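Local coordinates for protein NAD(P)H dehydrogenase (quinone) (Deinococcus radiodurans, PDB 1YDG) that catalyses the reduction of quinones to quinols by NADH or NADPH, with FMN as cofactor, working as a homotetramer, at residues P6-S16 against W78-R89; T117-Q125 against T133-T141. All coordinates share one frame; numbering follows the deposited sequence.

Contact 1. Residues P6-S16 against W78-R89; sequences PVKLAIVFYSS and WAEAIVFSSPTR. With SO4 (sulfate ion), chain J.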
loop_
_atom_site.group_PDB
_atom_site.type_symbol
_atom_site.label_atom_id
_atom_site.label_comp_id
_atom_site.label_asym_id
_atom_site.label_seq_id
_atom_site.Cartn_x
_atom_site.Cartn_y
_atom_site.Cartn_z
ATOM N N PRO B 6 -10.721 -17.113 29.375
ATOM C CA PRO B 6 -9.856 -16.031 28.935
ATOM C C PRO B 6 -9.688 -16.037 27.409
ATOM O O PRO B 6 -9.647 -17.101 26.791
ATOM C CB PRO B 6 -8.530 -16.337 29.633
ATOM C CG PRO B 6 -8.909 -17.204 30.815
ATOM C CD PRO B 6 -10.053 -18.021 30.319
ATOM N N VAL B 7 -9.613 -14.842 26.827
ATOM C CA VAL B 7 -9.257 -14.681 25.415
ATOM C C VAL B 7 -7.928 -15.377 25.128
ATOM O O VAL B 7 -6.971 -15.252 25.892
ATOM C CB VAL B 7 -9.138 -13.177 25.035
ATOM C CG1 VAL B 7 -8.510 -12.989 23.644
ATOM C CG2 VAL B 7 -10.494 -12.521 25.072
ATOM N N LYS B 8 -7.871 -16.108 24.023
ATOM C CA LYS B 8 -6.640 -16.802 23.633
ATOM C C LYS B 8 -5.868 -15.916 22.666
ATOM O O LYS B 8 -6.348 -15.645 21.560
ATOM C CB LYS B 8 -6.969 -18.135 22.978
ATOM C CG LYS B 8 -7.612 -19.141 23.927
ATOM C CD LYS B 8 -8.374 -20.215 23.167
ATOM C CE LYS B 8 -8.980 -21.280 24.121
ATOM N NZ LYS B 8 -9.596 -20.692 25.348
ATOM N N LEU B 9 -4.680 -15.483 23.097
ATOM C CA LEU B 9 -3.884 -14.507 22.386
ATOM C C LEU B 9 -2.568 -15.125 22.007
ATOM O O LEU B 9 -1.830 -15.557 22.880
ATOM C CB LEU B 9 -3.635 -13.276 23.278
ATOM C CG LEU B 9 -2.669 -12.207 22.783
ATOM C CD1 LEU B 9 -3.196 -11.448 21.548
ATOM C CD2 LEU B 9 -2.283 -11.208 23.908
ATOM N N ALA B 10 -2.281 -15.156 20.709
ATOM C CA ALA B 10 -0.989 -15.592 20.182
ATOM C C ALA B 10 -0.208 -14.393 19.679
ATOM O O ALA B 10 -0.686 -13.667 18.794
ATOM C CB ALA B 10 -1.183 -16.573 19.044
ATOM N N ILE B 11 0.993 -14.207 20.226
ATOM C CA ILE B 11 1.955 -13.211 19.740
ATOM C C ILE B 11 2.988 -13.970 18.935
ATOM O O ILE B 11 3.771 -14.735 19.510
ATOM C CB ILE B 11 2.678 -12.475 20.892
ATOM C CG1 ILE B 11 1.700 -11.976 21.972
ATOM C CG2 ILE B 11 3.532 -11.329 20.362
ATOM C CD1 ILE B 11 0.642 -11.059 21.482
ATOM N N VAL B 12 2.965 -13.791 17.613
ATOM C CA VAL B 12 3.889 -14.458 16.693
ATOM C C VAL B 12 4.836 -13.384 16.155
ATOM O O VAL B 12 4.398 -12.383 15.554
ATOM C CB VAL B 12 3.163 -15.148 15.512
ATOM C CG1 VAL B 12 4.163 -15.814 14.576
ATOM C CG2 VAL B 12 2.164 -16.157 16.012
ATOM N N PHE B 13 6.122 -13.554 16.441
ATOM C CA PHE B 13 7.112 -12.530 16.136
ATOM C C PHE B 13 8.348 -13.158 15.523
ATOM O O PHE B 13 8.749 -14.281 15.884
ATOM C CB PHE B 13 7.485 -11.731 17.393
ATOM C CG PHE B 13 8.400 -12.474 18.327
ATOM C CD1 PHE B 13 9.775 -12.268 18.276
ATOM C CD2 PHE B 13 7.889 -13.411 19.204
ATOM C CE1 PHE B 13 10.620 -12.965 19.098
ATOM C CE2 PHE B 13 8.736 -14.127 20.041
ATOM C CZ PHE B 13 10.097 -13.911 19.988
ATOM N N TYR B 14 8.912 -12.462 14.544
ATOM C CA TYR B 14 10.260 -12.733 14.091
ATOM C C TYR B 14 11.193 -11.671 14.668
ATOM O O TYR B 14 10.830 -10.491 14.744
ATOM C CB TYR B 14 10.390 -12.754 12.559
ATOM C CG TYR B 14 11.826 -13.009 12.208
ATOM C CD1 TYR B 14 12.393 -14.251 12.434
ATOM C CD2 TYR B 14 12.659 -11.968 11.804
ATOM C CE1 TYR B 14 13.752 -14.479 12.188
ATOM C CE2 TYR B 14 14.022 -12.171 11.575
ATOM C CZ TYR B 14 14.556 -13.436 11.768
ATOM O OH TYR B 14 15.880 -13.653 11.552
ATOM N N SER B 15 12.389 -12.091 15.069
ATOM C CA SER B 15 13.422 -11.175 15.542
ATOM C C SER B 15 14.800 -11.734 15.179
ATOM O O SER B 15 15.108 -12.893 15.509
ATOM C CB SER B 15 13.311 -10.977 17.061
ATOM O OG SER B 15 14.231 -9.986 17.503
ATOM N N SER B 16 15.623 -10.936 14.487
ATOM C CA SER B 16 17.021 -11.286 14.305
ATOM C C SER B 16 17.836 -10.840 15.519
ATOM O O SER B 16 18.489 -11.644 16.178
ATOM C CB SER B 16 17.614 -10.619 13.065
ATOM O OG SER B 16 16.959 -11.018 11.889
ATOM N N TRP B 78 -5.764 -22.127 17.381
ATOM C CA TRP B 78 -6.059 -21.982 18.798
ATOM C C TRP B 78 -6.457 -20.553 19.175
ATOM O O TRP B 78 -7.391 -20.362 19.961
ATOM C CB TRP B 78 -4.850 -22.427 19.641
ATOM C CG TRP B 78 -4.929 -22.094 21.100
ATOM C CD1 TRP B 78 -5.602 -22.771 22.052
ATOM C CD2 TRP B 78 -4.315 -20.976 21.758
ATOM N NE1 TRP B 78 -5.453 -22.152 23.275
ATOM C CE2 TRP B 78 -4.649 -21.059 23.120
ATOM C CE3 TRP B 78 -3.501 -19.913 21.322
ATOM C CZ2 TRP B 78 -4.216 -20.126 24.053
ATOM C CZ3 TRP B 78 -3.072 -19.001 22.244
ATOM C CH2 TRP B 78 -3.436 -19.097 23.595
ATOM N N ALA B 79 -5.739 -19.571 18.634
ATOM C CA ALA B 79 -5.910 -18.174 19.011
ATOM C C ALA B 79 -7.288 -17.631 18.636
ATOM O O ALA B 79 -7.902 -18.028 17.659
ATOM C CB ALA B 79 -4.817 -17.303 18.380
ATOM N N GLU B 80 -7.765 -16.716 19.451
ATOM C CA GLU B 80 -8.917 -15.920 19.091
ATOM C C GLU B 80 -8.446 -14.530 18.688
ATOM O O GLU B 80 -9.131 -13.829 17.952
ATOM C CB GLU B 80 -9.871 -15.881 20.262
ATOM C CG GLU B 80 -10.584 -17.194 20.455
ATOM C CD GLU B 80 -11.025 -17.450 21.874
ATOM O OE1 GLU B 80 -10.418 -16.924 22.814
ATOM O OE2 GLU B 80 -12.001 -18.198 22.051
ATOM N N ALA B 81 -7.262 -14.154 19.174
ATOM C CA ALA B 81 -6.653 -12.880 18.865
ATOM C C ALA B 81 -5.210 -13.104 18.467
ATOM O O ALA B 81 -4.476 -13.772 19.168
ATOM C CB ALA B 81 -6.751 -11.961 20.076
ATOM N N ILE B 82 -4.805 -12.543 17.332
ATOM C CA ILE B 82 -3.457 -12.703 16.812
ATOM C C ILE B 82 -2.698 -11.395 16.687
ATOM O O ILE B 82 -3.223 -10.409 16.160
ATOM C CB ILE B 82 -3.501 -13.339 15.401
ATOM C CG1 ILE B 82 -4.061 -14.760 15.486
ATOM C CG2 ILE B 82 -2.102 -13.300 14.752
ATOM C CD1 ILE B 82 -4.705 -15.294 14.186
ATOM N N VAL B 83 -1.448 -11.391 17.140
ATOM C CA VAL B 83 -0.535 -10.297 16.827
ATOM C C VAL B 83 0.660 -10.860 16.092
ATOM O O VAL B 83 1.242 -11.846 16.549
ATOM C CB VAL B 83 -0.033 -9.540 18.100
ATOM C CG1 VAL B 83 1.016 -8.489 17.758
ATOM C CG2 VAL B 83 -1.184 -8.911 18.878
ATOM N N PHE B 84 1.017 -10.202 14.971
ATOM C CA PHE B 84 2.242 -10.459 14.189
ATOM C C PHE B 84 3.220 -9.289 14.319
ATOM O O PHE B 84 2.829 -8.117 14.177
ATOM C CB PHE B 84 1.905 -10.592 12.689
ATOM C CG PHE B 84 1.470 -11.961 12.263
ATOM C CD1 PHE B 84 1.064 -12.921 13.190
ATOM C CD2 PHE B 84 1.414 -12.276 10.925
ATOM C CE1 PHE B 84 0.639 -14.187 12.775
ATOM C CE2 PHE B 84 0.992 -13.541 10.506
ATOM C CZ PHE B 84 0.605 -14.481 11.427
ATOM N N SER B 85 4.476 -9.615 14.574
ATOM C CA SER B 85 5.547 -8.642 14.658
ATOM C C SER B 85 6.707 -9.087 13.786
ATOM O O SER B 85 7.188 -10.220 13.902
ATOM C CB SER B 85 5.993 -8.469 16.118
ATOM O OG SER B 85 6.988 -7.473 16.230
ATOM N N SER B 86 7.145 -8.203 12.895
ATOM C CA SER B 86 8.327 -8.438 12.091
ATOM C C SER B 86 9.156 -7.181 11.927
ATOM O O SER B 86 8.586 -6.136 11.651
ATOM C CB SER B 86 7.917 -8.884 10.691
ATOM O OG SER B 86 9.060 -9.074 9.906
ATOM N N PRO B 87 10.494 -7.293 11.979
ATOM C CA PRO B 87 11.262 -6.128 11.537
ATOM C C PRO B 87 11.024 -5.914 10.056
ATOM O O PRO B 87 10.642 -6.844 9.335
ATOM C CB PRO B 87 12.723 -6.504 11.812
ATOM C CG PRO B 87 12.733 -7.991 12.023
ATOM C CD PRO B 87 11.349 -8.443 12.331
ATOM N N THR B 88 11.206 -4.689 9.599
ATOM C CA THR B 88 11.069 -4.416 8.173
ATOM C C THR B 88 12.276 -4.915 7.411
ATOM O O THR B 88 13.396 -4.829 7.913
ATOM C CB THR B 88 10.898 -2.923 7.888
ATOM O OG1 THR B 88 10.436 -2.756 6.546
ATOM C CG2 THR B 88 12.222 -2.196 8.014
ATOM N N ARG B 89 12.035 -5.476 6.222
ATOM C CA ARG B 89 13.068 -5.684 5.203
ATOM C C ARG B 89 12.630 -4.995 3.919
ATOM O O ARG B 89 11.723 -5.470 3.251
ATOM C CB ARG B 89 13.252 -7.168 4.857
ATOM C CG ARG B 89 13.751 -8.031 5.965
ATOM C CD ARG B 89 15.207 -7.800 6.288
ATOM N NE ARG B 89 15.604 -8.704 7.359
ATOM C CZ ARG B 89 15.639 -8.396 8.653
ATOM N NH1 ARG B 89 15.335 -7.177 9.098
ATOM N NH2 ARG B 89 15.997 -9.329 9.512
HETATM S S SO4 J . 15.080 -7.203 15.291
HETATM O O1 SO4 J . 16.070 -6.800 16.291
HETATM O O2 SO4 J . 14.579 -6.038 14.592
HETATM O O3 SO4 J . 15.745 -8.120 14.364
HETATM O O4 SO4 J . 13.949 -7.839 15.954
HETATM O O HOH W 1 -11.332 -17.909 25.272
HETATM O O HOH W 2 9.479 -8.210 15.112
HETATM O O HOH W 3 17.431 -11.899 9.024
#

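Contact 2. Residues T117-Q125 against T133-T141; sequences TFSAMTSAQ and TTLQTLYMT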
loop_
_atom_site.group_PDB
_atom_site.type_symbol
_atom_site.label_atom_id
_atom_site.label_comp_id
_atom_site.label_asym_id
_atom_site.label_seq_id
_atom_site.Cartn_x
_atom_site.Cartn_y
_atom_site.Cartn_z
ATOM N N THR B 117 -9.269 -11.808 15.584
ATOM C CA THR B 117 -8.757 -10.434 15.544
ATOM C C THR B 117 -7.283 -10.461 15.224
ATOM O O THR B 117 -6.593 -11.431 15.527
ATOM C CB THR B 117 -9.011 -9.647 16.808
ATOM O OG1 THR B 117 -8.348 -10.270 17.896
ATOM C CG2 THR B 117 -10.511 -9.544 17.104
ATOM N N PHE B 118 -6.823 -9.387 14.599
ATOM C CA PHE B 118 -5.484 -9.271 14.086
ATOM C C PHE B 118 -4.978 -7.851 14.200
ATOM O O PHE B 118 -5.650 -6.914 13.766
ATOM C CB PHE B 118 -5.442 -9.629 12.619
ATOM C CG PHE B 118 -4.058 -9.639 12.055
ATOM C CD1 PHE B 118 -3.261 -10.775 12.173
ATOM C CD2 PHE B 118 -3.525 -8.507 11.447
ATOM C CE1 PHE B 118 -1.959 -10.792 11.656
ATOM C CE2 PHE B 118 -2.229 -8.512 10.928
ATOM C CZ PHE B 118 -1.438 -9.659 11.045
ATOM N N SER B 119 -3.779 -7.701 14.755
ATOM C CA SER B 119 -3.036 -6.441 14.651
ATOM C C SER B 119 -1.558 -6.770 14.481
ATOM O O SER B 119 -1.154 -7.934 14.581
ATOM C CB SER B 119 -3.268 -5.557 15.875
ATOM O OG SER B 119 -2.444 -5.932 16.949
ATOM N N ALA B 120 -0.759 -5.758 14.171
ATOM C CA ALA B 120 0.622 -5.995 13.808
ATOM C C ALA B 120 1.563 -4.942 14.377
ATOM O O ALA B 120 1.144 -3.852 14.749
ATOM C CB ALA B 120 0.747 -6.067 12.284
ATOM N N MET B 121 2.840 -5.296 14.443
ATOM C CA MET B 121 3.895 -4.446 14.997
ATOM C C MET B 121 5.130 -4.641 14.160
ATOM O O MET B 121 5.289 -5.672 13.485
ATOM C CB MET B 121 4.246 -4.818 16.442
ATOM C CG MET B 121 3.107 -4.748 17.430
ATOM S SD MET B 121 3.602 -5.104 19.143
ATOM C CE MET B 121 4.441 -6.653 18.987
ATOM N N THR B 122 6.004 -3.649 14.187
ATOM C CA THR B 122 7.222 -3.710 13.403
ATOM C C THR B 122 8.372 -2.868 13.971
ATOM O O THR B 122 8.228 -2.173 14.986
ATOM C CB THR B 122 6.912 -3.297 11.938
ATOM O OG1 THR B 122 7.999 -3.663 11.078
ATOM C CG2 THR B 122 6.618 -1.792 11.844
ATOM N N SER B 123 9.508 -2.942 13.287
ATOM C CA SER B 123 10.643 -2.048 13.544
ATOM C C SER B 123 11.534 -1.846 12.327
ATOM O O SER B 123 11.540 -2.659 11.404
ATOM C CB SER B 123 11.509 -2.597 14.668
ATOM O OG SER B 123 11.997 -3.863 14.310
ATOM N N ALA B 124 12.297 -0.749 12.348
ATOM C CA ALA B 124 13.360 -0.505 11.378
ATOM C C ALA B 124 14.486 0.277 12.036
ATOM O O ALA B 124 14.313 0.801 13.142
ATOM C CB ALA B 124 12.830 0.272 10.196
ATOM N N GLN B 125 15.619 0.376 11.344
ATOM C CA GLN B 125 16.769 1.155 11.847
ATOM C C GLN B 125 16.530 2.661 11.723
ATOM O O GLN B 125 17.091 3.439 12.490
ATOM C CB GLN B 125 18.069 0.721 11.158
ATOM C CG GLN B 125 18.411 -0.743 11.493
ATOM C CD GLN B 125 19.869 -1.122 11.255
ATOM O OE1 GLN B 125 20.792 -0.336 11.517
ATOM N NE2 GLN B 125 20.085 -2.356 10.792
ATOM N N THR B 133 4.735 0.594 5.694
ATOM C CA THR B 133 4.411 -0.311 4.617
ATOM C C THR B 133 4.483 -1.773 5.122
ATOM O O THR B 133 3.681 -2.600 4.692
ATOM C CB THR B 133 5.219 -0.040 3.346
ATOM O OG1 THR B 133 6.621 -0.133 3.623
ATOM C CG2 THR B 133 4.896 1.380 2.790
ATOM N N THR B 134 5.380 -2.062 6.069
ATOM C CA THR B 134 5.534 -3.431 6.589
ATOM C C THR B 134 4.271 -3.823 7.296
ATOM O O THR B 134 3.769 -4.923 7.091
ATOM C CB THR B 134 6.716 -3.575 7.557
ATOM O OG1 THR B 134 7.933 -3.218 6.885
ATOM C CG2 THR B 134 6.838 -5.005 8.084
ATOM N N LEU B 135 3.738 -2.912 8.114
ATOM C CA LEU B 135 2.475 -3.156 8.787
ATOM C C LEU B 135 1.343 -3.353 7.767
ATOM O O LEU B 135 0.560 -4.306 7.864
ATOM C CB LEU B 135 2.151 -2.006 9.732
ATOM C CG LEU B 135 3.173 -1.796 10.854
ATOM C CD1 LEU B 135 2.931 -0.481 11.547
ATOM C CD2 LEU B 135 3.105 -2.957 11.862
ATOM N N GLN B 136 1.252 -2.453 6.800
ATOM C CA GLN B 136 0.248 -2.549 5.749
ATOM C C GLN B 136 0.249 -3.922 5.065
ATOM O O GLN B 136 -0.803 -4.526 4.889
ATOM C CB GLN B 136 0.474 -1.473 4.696
ATOM C CG GLN B 136 -0.428 -1.606 3.456
ATOM C CD GLN B 136 -0.166 -0.498 2.400
ATOM O OE1 GLN B 136 0.869 -0.485 1.716
ATOM N NE2 GLN B 136 -1.119 0.400 2.258
ATOM N N THR B 137 1.421 -4.399 4.665
ATOM C CA THR B 137 1.501 -5.701 3.989
ATOM C C THR B 137 0.971 -6.820 4.883
ATOM O O THR B 137 0.348 -7.776 4.404
ATOM C CB THR B 137 2.921 -6.051 3.536
ATOM O OG1 THR B 137 3.785 -6.166 4.669
ATOM C CG2 THR B 137 3.477 -4.991 2.619
ATOM N N LEU B 138 1.192 -6.685 6.184
ATOM C CA LEU B 138 0.721 -7.686 7.153
ATOM C C LEU B 138 -0.796 -7.648 7.337
ATOM O O LEU B 138 -1.447 -8.704 7.427
ATOM C CB LEU B 138 1.448 -7.507 8.489
ATOM C CG LEU B 138 2.940 -7.874 8.463
ATOM C CD1 LEU B 138 3.589 -7.549 9.802
ATOM C CD2 LEU B 138 3.175 -9.368 8.097
ATOM N N TYR B 139 -1.365 -6.441 7.377
ATOM C CA TYR B 139 -2.812 -6.311 7.437
ATOM C C TYR B 139 -3.465 -6.818 6.159
ATOM O O TYR B 139 -4.506 -7.505 6.244
ATOM C CB TYR B 139 -3.284 -4.873 7.749
ATOM C CG TYR B 139 -3.050 -4.468 9.187
ATOM C CD1 TYR B 139 -3.878 -4.917 10.215
ATOM C CD2 TYR B 139 -2.004 -3.624 9.522
ATOM C CE1 TYR B 139 -3.645 -4.571 11.517
ATOM C CE2 TYR B 139 -1.766 -3.272 10.852
ATOM C CZ TYR B 139 -2.590 -3.732 11.833
ATOM O OH TYR B 139 -2.347 -3.371 13.145
ATOM N N MET B 140 -2.879 -6.500 4.993
ATOM C CA MET B 140 -3.463 -6.960 3.718
ATOM C C MET B 140 -3.553 -8.497 3.677
ATOM O O MET B 140 -4.569 -9.052 3.259
ATOM C CB MET B 140 -2.704 -6.456 2.494
ATOM C CG MET B 140 -2.748 -4.938 2.250
ATOM S SD MET B 140 -4.356 -4.101 2.302
ATOM C CE MET B 140 -4.318 -3.457 3.964
ATOM N N THR B 141 -2.487 -9.166 4.107
ATOM C CA THR B 141 -2.480 -10.643 4.252
ATOM C C THR B 141 -3.610 -11.151 5.142
ATOM O O THR B 141 -4.314 -12.118 4.800
ATOM C CB THR B 141 -1.090 -11.120 4.797
ATOM O OG1 THR B 141 -0.134 -11.006 3.739
ATOM C CG2 THR B 141 -1.119 -12.551 5.291
#

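Contact 1. Residues P6-S16 against W78-R89
Ile11 and Val83 lie side by side and point the same way off the sheet, CD1 of Ile11 resting 3.8 Å from CB of Val83. On the same face Leu9 sends its CD1 to the methyl of Ala81, and helix 180-204 packs over Ala81 and Val83. The other face carries Val12, whose CB meets the Phe84 ring obliquely at CD1, 3.8 Å away, with helix 95-102 beyond. Between these two layers run the backbones of 8-13 and 81-89, parallel strands at the middle of the flavodoxin-like fold, joined by alternating bonds such as Val83 N to Ala10 O and Val12 N to Val83 O, both close to straight. At the start of the ladder Lys8 O accepts twice, from Glu80 N at 2.8 Å and from Ala81 N. Trp78 has its CG anti to the backbone N (chi1 169°), which lays the indole beside the first strand; Lys8 CB sits over the six-membered ring, 3.6 Å from its centroid, in a CH-pi contact, and the two side chains cross at about a right angle, with the lysine CB and CG over the indole face and CD reaching NE1. Glu80 reaches back with OE1, taking Lys8 N at 2.9 Å on its anti side. At the C-terminal ends of the strands, Ser15, Ser16, Thr88 and Arg89 bind FMN. Tyr14 CD2 abuts Pro87 CD, and Ser16 OG donates to Tyr14 OH, which also bonds Glu45. Arg89, whose guanidinium stands at 81° to the Tyr14 ring, brings NH2 to the ring edge. A sulfate, probably marking the place of the FMN phosphate as in flavodoxins, is gripped by Ser15 OG at 2.7 Å from O4 and by Ser16 N at 2.8 Å from O3; Thr17 OG1 and the backbone N atoms of Thr19 and Gly20 also bond to it.

Contact 2. Residues T117-Q125 against T133-T141
Phe118 turns the edge of its ring toward the face of Tyr139 in an offset edge-to-face pair, planes at 87° and centroids 5.7 Å apart. The nearest atoms are Phe118 CD2 and Tyr139 CD1, at 3.8 Å. The phenylalanine CG stands anti to the backbone N (chi1 -175°), which swings the ring to the helix and puts CE2 3.6 Å from Leu138 O.

The apolar packing continues along the strand. The methyl of Ala120 fits among three helix side chains, touching Leu135 CD2, Leu138 CD1 and Tyr139 CE2. Leu135 then passes on to Thr122: its CG is 3.6 Å from the threonine CG2, and its CD2 lies over the backbone N of Met121. Thr122 OG1 rests on the CG2 methyl of Thr134, but its hydrogen bond goes to Ser86 O.

One hydrogen bond crosses from strand to helix. Ala120 N donates to Tyr139 OH at 3.0 Å with a bent N-H...O angle of 145°, and the same hydroxyl also bonds Tyr167 O, tying the strand to a neighbouring loop. A phenylalanine in place of Tyr139 would probably leave Ala120 N without its acceptor and Tyr167 O without its hydroxyl partner.

The helix runs back roughly antiparallel to the strand, its axis 8.0 Å away. This is the packing of a beta-alpha-beta crossover, here strand 117-124, helix 131-144 and strand 148-149 of the flavodoxin-like fold, where the C-terminal end of the strand carries Ser123 and Ala124, and Gln125 follows, all three binding FMN.

Both contacts are buried and share one sheet, in which strands 81-89 and 117-124 are neighbours. Contact 1 lies nearer the centre of the chain and joins strand to strand through a backbone ladder, with charged and solvent-bridged groups gathered at its two ends. Contact 2 joins strand to helix, so side chains do nearly all the work and a single hydrogen bond crosses it; the far side of its helix meets other subunits of the tetramer. The two touch directly where Thr88 OG1 meets Thr134 OG1, probably in a hydrogen bond, and where Thr88 CG2 packs on Ala124 CB. Each holds FMN-binding residues at the C-terminal end of a strand or just beyond it.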